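Local coordinates for alpha-galacturonidase (PDB 3FEF), which hydrolyses alpha-1,4-linked galacturonate, releasing alpha-D-galacturonate, with NAD(+) and manganese as cofactors, at residues Q16-S21 with S324-V329; I52-G57 with W61-V66. One frame throughout, in Å; residues are numbered along the deposited sequence.

Contact 1. Residues Q16-S21 with S324-V329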
loop_
_atom_site.group_PDB
_atom_site.type_symbol
_atom_site.label_atom_id
_atom_site.label_comp_id
_atom_site.label_asym_id
_atom_site.label_seq_id
_atom_site.Cartn_x
_atom_site.Cartn_y
_atom_site.Cartn_z
ATOM N N GLN A 16 9.430 -40.680 -10.166
ATOM C CA GLN A 16 10.719 -41.330 -10.204
ATOM C C GLN A 16 11.829 -40.297 -10.036
ATOM O O GLN A 16 13.000 -40.601 -10.262
ATOM C CB GLN A 16 10.870 -42.135 -11.505
ATOM C CG GLN A 16 10.083 -43.457 -11.483
ATOM C CD GLN A 16 10.042 -44.176 -12.828
ATOM O OE1 GLN A 16 10.401 -45.348 -12.922
ATOM N NE2 GLN A 16 9.588 -43.479 -13.869
ATOM N N GLY A 17 11.448 -39.079 -9.635
ATOM C CA GLY A 17 12.409 -37.994 -9.340
ATOM C C GLY A 17 12.321 -37.546 -7.880
ATOM O O GLY A 17 13.009 -38.087 -6.999
ATOM N N TRP A 18 11.454 -36.571 -7.616
ATOM C CA TRP A 18 11.211 -36.098 -6.246
ATOM C C TRP A 18 10.850 -37.173 -5.217
ATOM O O TRP A 18 11.368 -37.145 -4.112
ATOM C CB TRP A 18 10.164 -34.971 -6.235
ATOM C CG TRP A 18 10.657 -33.769 -6.983
ATOM C CD1 TRP A 18 10.276 -33.357 -8.229
ATOM C CD2 TRP A 18 11.669 -32.857 -6.545
ATOM N NE1 TRP A 18 10.977 -32.223 -8.580
ATOM C CE2 TRP A 18 11.835 -31.899 -7.562
ATOM C CE3 TRP A 18 12.425 -32.740 -5.374
ATOM C CZ2 TRP A 18 12.740 -30.839 -7.446
ATOM C CZ3 TRP A 18 13.325 -31.697 -5.261
ATOM C CH2 TRP A 18 13.479 -30.759 -6.292
ATOM N N ALA A 19 9.951 -38.097 -5.545
ATOM C CA ALA A 19 9.590 -39.141 -4.562
ATOM C C ALA A 19 10.806 -39.955 -4.082
ATOM O O ALA A 19 10.946 -40.230 -2.898
ATOM C CB ALA A 19 8.487 -40.073 -5.108
ATOM N N ARG A 20 11.676 -40.325 -5.011
ATOM C CA ARG A 20 12.893 -41.089 -4.709
ATOM C C ARG A 20 13.839 -40.302 -3.807
ATOM O O ARG A 20 14.329 -40.808 -2.795
ATOM C CB ARG A 20 13.637 -41.446 -6.000
ATOM C CG ARG A 20 12.927 -42.447 -6.862
ATOM C CD ARG A 20 12.735 -43.755 -6.125
ATOM N NE ARG A 20 11.718 -44.540 -6.799
ATOM C CZ ARG A 20 11.942 -45.229 -7.910
ATOM N NH1 ARG A 20 13.161 -45.239 -8.433
ATOM N NH2 ARG A 20 10.950 -45.907 -8.492
ATOM N N SER A 21 14.088 -39.060 -4.185
ATOM C CA SER A 21 14.906 -38.168 -3.387
ATOM C C SER A 21 14.330 -37.998 -1.974
ATOM O O SER A 21 15.049 -38.059 -0.977
ATOM C CB SER A 21 15.047 -36.825 -4.097
ATOM O OG SER A 21 14.743 -35.775 -3.196
ATOM N N SER A 324 20.086 -36.564 -0.525
ATOM C CA SER A 324 19.780 -36.140 -1.898
ATOM C C SER A 324 20.359 -34.774 -2.264
ATOM O O SER A 324 20.521 -34.455 -3.440
ATOM C CB SER A 324 18.265 -36.103 -2.118
ATOM O OG SER A 324 17.690 -35.034 -1.379
ATOM N N GLY A 325 20.657 -33.953 -1.267
ATOM C CA GLY A 325 20.995 -32.564 -1.544
ATOM C C GLY A 325 19.768 -31.666 -1.487
ATOM O O GLY A 325 19.887 -30.448 -1.540
ATOM N N GLU A 326 18.585 -32.261 -1.368
ATOM C CA GLU A 326 17.337 -31.478 -1.283
ATOM C C GLU A 326 17.069 -31.059 0.157
ATOM O O GLU A 326 17.646 -31.623 1.066
ATOM C CB GLU A 326 16.158 -32.285 -1.832
ATOM C CG GLU A 326 16.323 -32.676 -3.295
ATOM C CD GLU A 326 16.584 -31.474 -4.210
ATOM O OE1 GLU A 326 16.349 -30.320 -3.783
ATOM O OE2 GLU A 326 17.026 -31.687 -5.363
ATOM N N GLU A 327 16.190 -30.082 0.364
ATOM C CA GLU A 327 15.846 -29.625 1.723
ATOM C C GLU A 327 14.448 -30.074 2.187
ATOM O O GLU A 327 14.038 -29.811 3.328
ATOM C CB GLU A 327 15.983 -28.100 1.841
ATOM C CG GLU A 327 17.394 -27.562 1.587
ATOM C CD GLU A 327 18.311 -27.610 2.820
ATOM O OE1 GLU A 327 17.986 -28.301 3.808
ATOM O OE2 GLU A 327 19.372 -26.944 2.797
ATOM N N GLY A 328 13.726 -30.762 1.314
ATOM C CA GLY A 328 12.375 -31.212 1.641
ATOM C C GLY A 328 12.234 -31.749 3.050
ATOM O O GLY A 328 11.451 -31.233 3.865
ATOM N N VAL A 329 12.999 -32.790 3.348
ATOM C CA VAL A 329 12.934 -33.438 4.656
ATOM C C VAL A 329 13.420 -32.569 5.818
ATOM O O VAL A 329 12.873 -32.632 6.924
ATOM C CB VAL A 329 13.693 -34.749 4.617
ATOM C CG1 VAL A 329 13.820 -35.341 6.025
ATOM C CG2 VAL A 329 12.976 -35.708 3.662
#

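Contact 2. Residues I52-G57 with W61-V66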
loop_
_atom_site.group_PDB
_atom_site.type_symbol
_atom_site.label_atom_id
_atom_site.label_comp_id
_atom_site.label_asym_id
_atom_site.label_seq_id
_atom_site.Cartn_x
_atom_site.Cartn_y
_atom_site.Cartn_z
ATOM N N ILE A 52 9.613 -50.438 -3.241
ATOM C CA ILE A 52 10.949 -49.894 -3.031
ATOM C C ILE A 52 11.029 -49.125 -1.703
ATOM O O ILE A 52 11.996 -49.240 -0.958
ATOM C CB ILE A 52 11.328 -48.973 -4.182
ATOM C CG1 ILE A 52 11.447 -49.783 -5.483
ATOM C CG2 ILE A 52 12.595 -48.207 -3.861
ATOM C CD1 ILE A 52 11.399 -48.923 -6.744
ATOM N N GLY A 53 9.993 -48.363 -1.387
ATOM C CA GLY A 53 10.008 -47.591 -0.150
ATOM C C GLY A 53 10.109 -48.452 1.101
ATOM O O GLY A 53 10.878 -48.147 2.032
ATOM N N ASN A 54 9.320 -49.521 1.120
ATOM C CA ASN A 54 9.290 -50.443 2.250
ATOM C C ASN A 54 10.524 -51.351 2.317
ATOM O O ASN A 54 10.657 -52.152 3.230
ATOM C CB ASN A 54 7.991 -51.261 2.246
ATOM C CG ASN A 54 6.800 -50.438 2.667
ATOM O OD1 ASN A 54 6.930 -49.522 3.480
ATOM N ND2 ASN A 54 5.629 -50.748 2.121
ATOM N N HIS A 55 11.419 -51.218 1.348
ATOM C CA HIS A 55 12.718 -51.883 1.404
ATOM C C HIS A 55 13.807 -50.886 1.774
ATOM O O HIS A 55 14.983 -51.220 1.737
ATOM C CB HIS A 55 13.098 -52.482 0.044
ATOM C CG HIS A 55 12.361 -53.733 -0.316
ATOM N ND1 HIS A 55 12.002 -54.685 0.615
ATOM C CD2 HIS A 55 11.955 -54.209 -1.515
ATOM C CE1 HIS A 55 11.387 -55.682 0.006
ATOM N NE2 HIS A 55 11.348 -55.418 -1.287
ATOM N N SER A 56 13.427 -49.654 2.098
ATOM C CA SER A 56 14.417 -48.607 2.357
ATOM C C SER A 56 14.525 -48.250 3.848
ATOM O O SER A 56 13.518 -48.077 4.533
ATOM C CB SER A 56 14.105 -47.337 1.531
ATOM O OG SER A 56 13.927 -47.617 0.145
ATOM N N GLY A 57 15.749 -48.138 4.347
ATOM C CA GLY A 57 15.962 -47.679 5.718
ATOM C C GLY A 57 15.545 -48.640 6.817
ATOM O O GLY A 57 15.367 -49.836 6.587
ATOM N N TRP A 61 10.016 -45.598 7.964
ATOM C CA TRP A 61 8.814 -45.154 7.289
ATOM C C TRP A 61 8.069 -46.271 6.554
ATOM O O TRP A 61 8.653 -47.013 5.793
ATOM C CB TRP A 61 9.140 -43.991 6.348
ATOM C CG TRP A 61 9.559 -42.751 7.100
ATOM C CD1 TRP A 61 10.808 -42.454 7.571
ATOM C CD2 TRP A 61 8.717 -41.661 7.478
ATOM N NE1 TRP A 61 10.792 -41.241 8.219
ATOM C CE2 TRP A 61 9.522 -40.730 8.169
ATOM C CE3 TRP A 61 7.359 -41.370 7.287
ATOM C CZ2 TRP A 61 9.014 -39.536 8.670
ATOM C CZ3 TRP A 61 6.860 -40.192 7.779
ATOM C CH2 TRP A 61 7.683 -39.286 8.466
ATOM N N ARG A 62 6.768 -46.370 6.792
ATOM C CA ARG A 62 5.937 -47.327 6.091
ATOM C C ARG A 62 5.224 -46.646 4.923
ATOM O O ARG A 62 4.541 -45.630 5.094
ATOM C CB ARG A 62 4.932 -47.972 7.047
ATOM C CG ARG A 62 3.765 -48.699 6.357
ATOM C CD ARG A 62 3.490 -50.033 7.038
ATOM N NE ARG A 62 2.124 -50.163 7.555
ATOM C CZ ARG A 62 1.675 -51.235 8.220
ATOM N NH1 ARG A 62 2.487 -52.268 8.452
ATOM N NH2 ARG A 62 0.415 -51.283 8.659
ATOM N N TYR A 63 5.403 -47.206 3.735
ATOM C CA TYR A 63 4.807 -46.663 2.535
ATOM C C TYR A 63 3.583 -47.468 2.151
ATOM O O TYR A 63 3.573 -48.675 2.299
ATOM C CB TYR A 63 5.819 -46.714 1.399
ATOM C CG TYR A 63 6.967 -45.763 1.601
ATOM C CD1 TYR A 63 8.051 -46.110 2.411
ATOM C CD2 TYR A 63 6.960 -44.505 1.005
ATOM C CE1 TYR A 63 9.101 -45.237 2.596
ATOM C CE2 TYR A 63 8.011 -43.622 1.193
ATOM C CZ TYR A 63 9.070 -43.994 1.987
ATOM O OH TYR A 63 10.106 -43.119 2.163
ATOM N N GLU A 64 2.551 -46.780 1.673
ATOM C CA GLU A 64 1.352 -47.423 1.167
ATOM C C GLU A 64 0.832 -46.686 -0.082
ATOM O O GLU A 64 0.476 -45.502 -0.007
ATOM C CB GLU A 64 0.275 -47.449 2.263
ATOM C CG GLU A 64 -0.892 -48.393 1.979
ATOM C CD GLU A 64 -2.200 -47.994 2.684
ATOM O OE1 GLU A 64 -2.177 -47.140 3.608
ATOM O OE2 GLU A 64 -3.266 -48.537 2.296
ATOM N N ALA A 65 0.770 -47.375 -1.223
ATOM C CA ALA A 65 0.056 -46.844 -2.399
ATOM C C ALA A 65 -1.455 -46.831 -2.165
ATOM O O ALA A 65 -2.037 -47.856 -1.846
ATOM C CB ALA A 65 0.376 -47.663 -3.624
ATOM N N VAL A 66 -2.086 -45.672 -2.320
ATOM C CA VAL A 66 -3.531 -45.543 -2.104
ATOM C C VAL A 66 -4.220 -45.060 -3.377
ATOM O O VAL A 66 -3.590 -44.447 -4.243
ATOM C CB VAL A 66 -3.863 -44.572 -0.943
ATOM C CG1 VAL A 66 -3.276 -45.076 0.375
ATOM C CG2 VAL A 66 -3.359 -43.175 -1.270
#

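Contact 1. Residues Q16-S21 with S324-V329
Ser21, in the first turn of helix 18-28, meets Ser324 with their CA atoms 5.5 Å apart, while Gly17 is the N-cap residue of that helix. CB of Ser21 lies 3.8 Å from CB of Ser324, and OG of Ser21 rests 3.5 Å from CG of Glu326; a serine is small enough to admit both neighbours. Ser324 OG accepts from Glu326 N at 2.9 Å, an ST turn that shapes the loop before helix 328-335, and it is also hydrogen-bonded to Asp25 OD2 of helix 18-28. Glu326 bends at its second torsion (chi2 -55°), which carries its carboxylate to the six-membered ring of Trp18: CD sits 3.4 Å from CZ3, with the two planes 61° apart. Were Glu326 replaced by an alanine, CZ3 and CH2 of Trp18 would probably lose this neighbour and His170 ND1 its weak hydrogen bond with OE2. His170 is the probable proton donor, and its ring also meets that of Trp18, so the contact borders the active site. Trp18 further stacks on Tyr145 and touches Tyr10 of strand 6-11, whereas Glu326 leans on Phe173 of helix 171-187 and Asp25 of helix 18-28.

Contact 2. Residues I52-G57 with W61-V66
Asn54 grips the backbone of Tyr63 with both ends of its side-chain amide. OD1 accepts from Tyr63 N at 2.8 Å in a nearly straight bond (N-H...O angle 177°), and ND2 donates to Tyr63 O at 2.9 Å. Asparagine suits the place because one short, flat group offers an acceptor and a donor together, matching the N-H and C=O of a single strand residue. With CG anti to its own carbonyl carbon (chi1 -74°), the amide reaches the strand. The close packing lies beside this pair: Gly53 CA stands over one face of the Tyr63 ring, 3.9 Å from its centroid, in a CH-pi contact, and Gly53 C comes to 3.4 Å from Tyr63 CD1. A beta carbon on Gly53 would run into the ring, so glycine suits this close approach. Beyond helix 43-53 the chain turns back to strand 61-66, completing the beta-alpha-beta unit begun by strand 34-39 in the Rossmann-like domain. The type I turn from Gly53 to Ser56 starts that return; Ser56 OG donates to Ile52 O at 2.8 Å, from the face opposite that used by His55 N. Tyr63 is buried further against Met23 and Leu26 of helix 18-28. The solvent side is looser: Asn54 is itself exposed, and the long, polar Arg62 points away from the turn, its CG no nearer than 4.4 Å to Asn54 OD1.

In the fold
From the N terminus the chain runs through strand 6-11 into 16-21, the first half of contact 1, and then along helix 18-28, strand 34-39 and helix 43-53. Contact 2 closes a short loop between 52-57 and 61-66, at an outermost strand of the parallel sheet. Only some 260 residues later does 324-329 return to complete contact 1. Contact 2 is therefore nested within the long loop of contact 1, and the two do not cross. The first ties the family's N-terminal range to its C-terminal range; the second stays inside the N-terminal, Rossmann-like part, which probably binds NAD(+). Their centres lie about 15 Å apart, bridged where Arg20 NH2 packs 3.5 Å from Ile52 CD1.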